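Protein toll (Drosophila melanogaster, PDB 4LXR) serves as the cell-surface receptor for cleaved, active Spaetzle, switching on Toll signalling in antifungal immunity and in setting the dorsal-ventral axis of the embryo. Local coordinates at residues F262-N276 with L287-A301. Sequence-based numbering, arbitrary orientation.
With NAG (2-acetamido-2-deoxy-beta-D-glucopyranose), chain D.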
loop_
_atom_site.group_PDB
_atom_site.type_symbol
_atom_site.label_atom_id
_atom_site.label_comp_id
_atom_site.label_asym_id
_atom_site.label_seq_id
_atom_site.Cartn_x
_atom_site.Cartn_y
_atom_site.Cartn_z
ATOM N N PHE A 262 5.797 -27.286 -30.338
ATOM C CA PHE A 262 4.865 -28.052 -29.499
ATOM C C PHE A 262 3.859 -28.891 -30.272
ATOM O O PHE A 262 2.868 -29.343 -29.704
ATOM C CB PHE A 262 4.122 -27.145 -28.511
ATOM C CG PHE A 262 5.029 -26.288 -27.682
ATOM C CD1 PHE A 262 5.963 -26.861 -26.840
ATOM C CD2 PHE A 262 4.957 -24.911 -27.757
ATOM C CE1 PHE A 262 6.813 -26.077 -26.091
ATOM C CE2 PHE A 262 5.799 -24.117 -27.008
ATOM C CZ PHE A 262 6.733 -24.702 -26.172
ATOM N N ASP A 263 4.119 -29.113 -31.558
ATOM C CA ASP A 263 3.176 -29.818 -32.423
ATOM C C ASP A 263 2.845 -31.235 -31.969
ATOM O O ASP A 263 1.759 -31.720 -32.225
ATOM C CB ASP A 263 3.687 -29.853 -33.868
ATOM C CG ASP A 263 3.382 -28.579 -34.623
ATOM O OD1 ASP A 263 3.115 -27.540 -33.966
ATOM O OD2 ASP A 263 3.418 -28.620 -35.871
ATOM N N HIS A 264 3.780 -31.898 -31.300
ATOM C CA HIS A 264 3.532 -33.257 -30.817
ATOM C C HIS A 264 3.118 -33.309 -29.352
ATOM O O HIS A 264 2.926 -34.389 -28.790
ATOM C CB HIS A 264 4.758 -34.140 -31.054
ATOM C CG HIS A 264 5.092 -34.310 -32.502
ATOM N ND1 HIS A 264 6.191 -33.717 -33.086
ATOM C CD2 HIS A 264 4.451 -34.977 -33.490
ATOM C CE1 HIS A 264 6.221 -34.029 -34.371
ATOM N NE2 HIS A 264 5.174 -34.789 -34.641
ATOM N N ASN A 265 2.967 -32.139 -28.738
ATOM C CA ASN A 265 2.577 -32.053 -27.342
ATOM C C ASN A 265 1.175 -31.462 -27.202
ATOM O O ASN A 265 1.014 -30.286 -26.835
ATOM C CB ASN A 265 3.588 -31.204 -26.577
ATOM C CG ASN A 265 5.014 -31.520 -26.963
ATOM O OD1 ASN A 265 5.618 -30.814 -27.764
ATOM N ND2 ASN A 265 5.557 -32.602 -26.408
ATOM N N LYS A 266 0.173 -32.289 -27.494
ATOM C CA LYS A 266 -1.227 -31.860 -27.596
ATOM C C LYS A 266 -2.018 -31.999 -26.293
ATOM O O LYS A 266 -3.250 -31.982 -26.291
ATOM C CB LYS A 266 -1.933 -32.660 -28.701
ATOM C CG LYS A 266 -1.516 -32.260 -30.102
ATOM C CD LYS A 266 -1.706 -30.750 -30.313
ATOM C CE LYS A 266 -1.524 -30.390 -31.782
ATOM N NZ LYS A 266 -1.253 -28.944 -31.947
ATOM N N HIS A 267 -1.308 -32.160 -25.188
ATOM C CA HIS A 267 -1.941 -32.201 -23.889
ATOM C C HIS A 267 -1.432 -31.065 -23.029
ATOM O O HIS A 267 -1.695 -31.028 -21.826
ATOM C CB HIS A 267 -1.706 -33.560 -23.221
ATOM C CG HIS A 267 -2.482 -34.664 -23.861
ATOM N ND1 HIS A 267 -3.858 -34.722 -23.804
ATOM C CD2 HIS A 267 -2.090 -35.722 -24.611
ATOM C CE1 HIS A 267 -4.280 -35.780 -24.473
ATOM N NE2 HIS A 267 -3.228 -36.403 -24.973
ATOM N N LEU A 268 -0.694 -30.147 -23.652
ATOM C CA LEU A 268 -0.134 -29.000 -22.932
ATOM C C LEU A 268 -1.235 -28.251 -22.202
ATOM O O LEU A 268 -2.293 -27.969 -22.765
ATOM C CB LEU A 268 0.581 -28.032 -23.876
ATOM C CG LEU A 268 2.007 -28.341 -24.332
ATOM C CD1 LEU A 268 2.497 -27.260 -25.296
ATOM C CD2 LEU A 268 2.928 -28.456 -23.129
ATOM N N ASN A 269 -0.981 -27.956 -20.938
ATOM C CA ASN A 269 -1.900 -27.193 -20.122
ATOM C C ASN A 269 -1.305 -25.832 -19.718
ATOM O O ASN A 269 -2.029 -24.860 -19.528
ATOM C CB ASN A 269 -2.295 -28.018 -18.880
ATOM C CG ASN A 269 -3.156 -27.237 -17.911
ATOM O OD1 ASN A 269 -2.677 -26.789 -16.870
ATOM N ND2 ASN A 269 -4.435 -27.052 -18.257
ATOM N N GLU A 270 0.016 -25.770 -19.592
ATOM C CA GLU A 270 0.687 -24.542 -19.164
ATOM C C GLU A 270 2.085 -24.493 -19.758
ATOM O O GLU A 270 2.824 -25.479 -19.692
ATOM C CB GLU A 270 0.757 -24.439 -17.622
ATOM C CG GLU A 270 1.714 -23.339 -17.099
ATOM C CD GLU A 270 1.392 -22.841 -15.676
ATOM O OE1 GLU A 270 1.992 -21.829 -15.243
ATOM O OE2 GLU A 270 0.540 -23.445 -14.991
ATOM N N VAL A 271 2.432 -23.361 -20.371
ATOM C CA VAL A 271 3.805 -23.107 -20.814
ATOM C C VAL A 271 4.308 -21.791 -20.214
ATOM O O VAL A 271 3.583 -20.787 -20.213
ATOM C CB VAL A 271 3.933 -23.078 -22.364
ATOM C CG1 VAL A 271 5.365 -22.768 -22.770
ATOM C CG2 VAL A 271 3.477 -24.426 -22.978
ATOM N N ARG A 272 5.532 -21.820 -19.684
ATOM C CA ARG A 272 6.209 -20.643 -19.147
ATOM C C ARG A 272 7.477 -20.344 -19.934
ATOM O O ARG A 272 8.382 -21.189 -20.025
ATOM C CB ARG A 272 6.579 -20.859 -17.683
ATOM C CG ARG A 272 5.413 -20.890 -16.723
ATOM C CD ARG A 272 5.854 -21.463 -15.377
ATOM N NE ARG A 272 4.719 -21.660 -14.478
ATOM C CZ ARG A 272 4.838 -21.868 -13.173
ATOM N NH1 ARG A 272 6.049 -21.895 -12.622
ATOM N NH2 ARG A 272 3.754 -22.051 -12.426
ATOM N N LEU A 273 7.535 -19.154 -20.527
ATOM C CA LEU A 273 8.781 -18.639 -21.066
ATOM C C LEU A 273 8.975 -17.235 -20.500
ATOM O O LEU A 273 8.694 -16.240 -21.168
ATOM C CB LEU A 273 8.795 -18.634 -22.608
ATOM C CG LEU A 273 10.210 -18.563 -23.210
ATOM C CD1 LEU A 273 10.309 -19.250 -24.557
ATOM C CD2 LEU A 273 10.735 -17.143 -23.326
ATOM N N MET A 274 9.471 -17.175 -19.269
ATOM C CA MET A 274 9.609 -15.927 -18.524
ATOM C C MET A 274 11.074 -15.539 -18.398
ATOM O O MET A 274 11.934 -16.404 -18.319
ATOM C CB MET A 274 8.993 -16.108 -17.132
ATOM C CG MET A 274 7.532 -16.588 -17.171
ATOM S SD MET A 274 7.010 -17.309 -15.620
ATOM C CE MET A 274 7.118 -15.859 -14.550
ATOM N N ASN A 275 11.356 -14.238 -18.377
ATOM C CA ASN A 275 12.706 -13.757 -18.100
ATOM C C ASN A 275 13.776 -14.369 -18.995
ATOM O O ASN A 275 14.845 -14.780 -18.539
ATOM C CB ASN A 275 13.056 -13.964 -16.634
ATOM C CG ASN A 275 12.149 -13.187 -15.726
ATOM O OD1 ASN A 275 12.030 -11.958 -15.858
ATOM N ND2 ASN A 275 11.479 -13.888 -14.812
ATOM N N ASN A 276 13.475 -14.439 -20.279
ATOM C CA ASN A 276 14.498 -14.762 -21.236
ATOM C C ASN A 276 15.602 -13.703 -21.063
ATOM O O ASN A 276 15.316 -12.525 -20.842
ATOM C CB ASN A 276 13.882 -14.738 -22.627
ATOM C CG ASN A 276 14.739 -15.434 -23.661
ATOM O OD1 ASN A 276 14.865 -16.659 -23.662
ATOM N ND2 ASN A 276 15.310 -14.656 -24.567
ATOM N N LEU A 287 2.598 -21.022 -32.684
ATOM C CA LEU A 287 3.358 -21.751 -31.671
ATOM C C LEU A 287 2.433 -22.398 -30.642
ATOM O O LEU A 287 2.635 -23.554 -30.265
ATOM C CB LEU A 287 4.365 -20.833 -30.974
ATOM C CG LEU A 287 5.174 -21.465 -29.843
ATOM C CD1 LEU A 287 6.132 -22.523 -30.405
ATOM C CD2 LEU A 287 5.944 -20.410 -29.015
ATOM N N PHE A 288 1.422 -21.644 -30.203
ATOM C CA PHE A 288 0.468 -22.116 -29.198
ATOM C C PHE A 288 -0.918 -22.382 -29.773
ATOM O O PHE A 288 -1.917 -22.330 -29.059
ATOM C CB PHE A 288 0.366 -21.130 -28.036
ATOM C CG PHE A 288 1.649 -20.955 -27.288
ATOM C CD1 PHE A 288 2.254 -22.044 -26.656
ATOM C CD2 PHE A 288 2.264 -19.709 -27.221
ATOM C CE1 PHE A 288 3.445 -21.888 -25.964
ATOM C CE2 PHE A 288 3.467 -19.538 -26.536
ATOM C CZ PHE A 288 4.057 -20.626 -25.898
ATOM N N ALA A 289 -0.973 -22.683 -31.066
ATOM C CA ALA A 289 -2.244 -22.929 -31.731
ATOM C C ALA A 289 -2.661 -24.400 -31.648
ATOM O O ALA A 289 -1.830 -25.279 -31.400
ATOM C CB ALA A 289 -2.160 -22.492 -33.176
ATOM N N ASN A 290 -3.951 -24.651 -31.858
ATOM C CA ASN A 290 -4.484 -26.010 -31.957
ATOM C C ASN A 290 -4.198 -26.881 -30.740
ATOM O O ASN A 290 -3.953 -28.075 -30.869
ATOM C CB ASN A 290 -3.969 -26.691 -33.226
ATOM C CG ASN A 290 -4.377 -25.949 -34.486
ATOM O OD1 ASN A 290 -3.539 -25.406 -35.203
ATOM N ND2 ASN A 290 -5.673 -25.924 -34.759
ATOM N N GLN A 291 -4.240 -26.268 -29.563
ATOM C CA GLN A 291 -4.013 -26.955 -28.297
ATOM C C GLN A 291 -5.318 -27.061 -27.520
ATOM O O GLN A 291 -5.799 -26.066 -26.971
ATOM C CB GLN A 291 -2.976 -26.176 -27.479
ATOM C CG GLN A 291 -1.581 -26.241 -28.073
ATOM C CD GLN A 291 -0.911 -27.583 -27.811
ATOM O OE1 GLN A 291 -1.440 -28.421 -27.075
ATOM N NE2 GLN A 291 0.259 -27.788 -28.403
ATOM N N PRO A 292 -5.910 -28.264 -27.475
ATOM C CA PRO A 292 -7.260 -28.355 -26.901
ATOM C C PRO A 292 -7.300 -28.210 -25.369
ATOM O O PRO A 292 -8.358 -27.912 -24.828
ATOM C CB PRO A 292 -7.746 -29.745 -27.353
ATOM C CG PRO A 292 -6.488 -30.546 -27.569
ATOM C CD PRO A 292 -5.446 -29.548 -28.039
ATOM N N GLU A 293 -6.173 -28.379 -24.683
ATOM C CA GLU A 293 -6.184 -28.361 -23.216
ATOM C C GLU A 293 -5.335 -27.227 -22.618
ATOM O O GLU A 293 -5.126 -27.172 -21.408
ATOM C CB GLU A 293 -5.727 -29.723 -22.664
ATOM C CG GLU A 293 -6.722 -30.872 -22.907
ATOM C CD GLU A 293 -6.081 -32.265 -22.769
ATOM O OE1 GLU A 293 -4.892 -32.358 -22.404
ATOM O OE2 GLU A 293 -6.770 -33.275 -23.023
ATOM N N LEU A 294 -4.826 -26.341 -23.467
ATOM C CA LEU A 294 -3.951 -25.267 -22.998
ATOM C C LEU A 294 -4.731 -24.189 -22.234
ATOM O O LEU A 294 -5.695 -23.645 -22.761
ATOM C CB LEU A 294 -3.221 -24.648 -24.180
ATOM C CG LEU A 294 -2.239 -23.510 -23.905
ATOM C CD1 LEU A 294 -1.115 -23.940 -22.929
ATOM C CD2 LEU A 294 -1.658 -23.069 -25.235
ATOM N N GLN A 295 -4.323 -23.901 -20.998
ATOM C CA GLN A 295 -5.018 -22.922 -20.166
ATOM C C GLN A 295 -4.178 -21.717 -19.754
ATOM O O GLN A 295 -4.712 -20.624 -19.594
ATOM C CB GLN A 295 -5.579 -23.566 -18.900
ATOM C CG GLN A 295 -6.652 -24.598 -19.133
ATOM C CD GLN A 295 -7.164 -25.188 -17.835
ATOM O OE1 GLN A 295 -6.391 -25.727 -17.046
ATOM N NE2 GLN A 295 -8.468 -25.079 -17.602
ATOM N N ILE A 296 -2.880 -21.913 -19.547
ATOM C CA ILE A 296 -2.051 -20.868 -18.941
ATOM C C ILE A 296 -0.790 -20.564 -19.743
ATOM O O ILE A 296 -0.037 -21.479 -20.126
ATOM C CB ILE A 296 -1.617 -21.271 -17.524
ATOM C CG1 ILE A 296 -2.844 -21.428 -16.625
ATOM C CG2 ILE A 296 -0.624 -20.234 -16.947
ATOM C CD1 ILE A 296 -2.561 -22.163 -15.341
ATOM N N LEU A 297 -0.558 -19.283 -20.002
ATOM C CA LEU A 297 0.676 -18.856 -20.647
ATOM C C LEU A 297 1.340 -17.726 -19.883
ATOM O O LEU A 297 0.671 -16.785 -19.470
ATOM C CB LEU A 297 0.414 -18.452 -22.088
ATOM C CG LEU A 297 -0.025 -19.639 -22.952
ATOM C CD1 LEU A 297 -0.663 -19.175 -24.214
ATOM C CD2 LEU A 297 1.155 -20.552 -23.280
ATOM N N ARG A 298 2.652 -17.849 -19.673
ATOM C CA ARG A 298 3.461 -16.798 -19.067
ATOM C C ARG A 298 4.608 -16.529 -20.006
ATOM O O ARG A 298 5.466 -17.387 -20.210
ATOM C CB ARG A 298 4.044 -17.225 -17.715
ATOM C CG ARG A 298 3.086 -17.933 -16.778
ATOM C CD ARG A 298 1.924 -17.049 -16.348
ATOM N NE ARG A 298 1.164 -17.710 -15.286
ATOM C CZ ARG A 298 0.011 -17.263 -14.798
ATOM N NH1 ARG A 298 -0.533 -16.139 -15.268
ATOM N NH2 ARG A 298 -0.593 -17.938 -13.840
ATOM N N LEU A 299 4.635 -15.325 -20.561
ATOM C CA LEU A 299 5.551 -15.001 -21.637
ATOM C C LEU A 299 6.147 -13.630 -21.367
ATOM O O LEU A 299 5.444 -12.608 -21.373
ATOM C CB LEU A 299 4.802 -15.017 -22.976
ATOM C CG LEU A 299 4.028 -16.307 -23.316
ATOM C CD1 LEU A 299 3.076 -16.081 -24.496
ATOM C CD2 LEU A 299 4.995 -17.492 -23.607
ATOM N N ARG A 300 7.445 -13.618 -21.106
ATOM C CA ARG A 300 8.165 -12.383 -20.838
ATOM C C ARG A 300 9.577 -12.570 -21.365
ATOM O O ARG A 300 10.370 -13.336 -20.802
ATOM C CB ARG A 300 8.187 -12.091 -19.333
ATOM C CG ARG A 300 9.014 -10.850 -19.009
ATOM C CD ARG A 300 9.642 -10.897 -17.643
ATOM N NE ARG A 300 10.285 -9.624 -17.324
ATOM C CZ ARG A 300 10.067 -8.953 -16.201
ATOM N NH1 ARG A 300 9.236 -9.447 -15.297
ATOM N NH2 ARG A 300 10.674 -7.796 -15.978
ATOM N N ALA A 301 9.889 -11.885 -22.455
ATOM C CA ALA A 301 11.145 -12.114 -23.154
ATOM C C ALA A 301 11.524 -10.947 -24.078
ATOM O O ALA A 301 12.219 -11.143 -25.080
ATOM C CB ALA A 301 11.051 -13.406 -23.940
HETATM C C1 NAG D . -6.538 -16.961 -13.933
HETATM C C2 NAG D . -5.995 -17.302 -12.535
HETATM C C3 NAG D . -7.129 -17.332 -11.515
HETATM C C4 NAG D . -7.963 -16.057 -11.579
HETATM C C5 NAG D . -8.414 -15.788 -13.014
HETATM C C6 NAG D . -9.166 -14.479 -13.178
HETATM C C7 NAG D . -3.948 -18.652 -12.446
HETATM C C8 NAG D . -3.378 -20.042 -12.427
HETATM N N2 NAG D . -5.278 -18.567 -12.526
HETATM O O3 NAG D . -6.579 -17.495 -10.213
HETATM O O4 NAG D . -9.118 -16.227 -10.764
HETATM O O5 NAG D . -7.271 -15.723 -13.873
HETATM O O6 NAG D . -8.437 -13.370 -12.664
HETATM O O7 NAG D . -3.235 -17.653 -12.399
HETATM O O HOH W 1 4.173 -25.438 -31.834
HETATM O O HOH W 2 -3.690 -31.420 -20.367
HETATM O O HOH W 3 -3.335 -28.586 -25.152
HETATM O O HOH W 4 1.393 -19.871 -13.603
#
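Asn269 and Gln295 show how successive turns of a leucine-rich repeat solenoid are pinned where their parallel strands begin. Asn269 ND2 gives a nearly straight bond to Gln295 OE1 (2.7 Å), which lies in the amide plane of Asn269, and a second to Glu293 O; CG anti to the backbone N (chi1 175°) swings the amide across to both. With an alanine at this position, Gln295 OE1 and Glu293 O would probably lose their shared donor, and the Gln295 side chain would be freer to turn. Nearby, His267 ND1 meets Glu293 OE1 (2.9 Å) in the ring plane, and Gln291 NE2 reaches Asn265 O (3.0 Å) from above the carbonyl plane. Arg298 NH2 holds O7 of an N-acetylglucosamine (3.0 Å) and NH1 bonds Ser321, while Ile296 CG2 lies against one guanidinium face. Strands 270-273 and 296-299 run parallel with their axes 4.8 Å apart at closest approach, joined by bonds such as Leu273 N to Arg298 O (2.7 Å). On the buried side, Val271 CB touches Phe288 CE1 (3.8 Å); Leu297 CD2 lies over the centre of one face of the Phe288 ring and Leu287 CD2 toward the rim of the other; the Phe262 ring lies alongside, barely overlapping. Strand 246-248 flanks 270-273, strand 319-321 follows 296-299, and Spaetzle chains pack on Arg272, Met274 and Arg300.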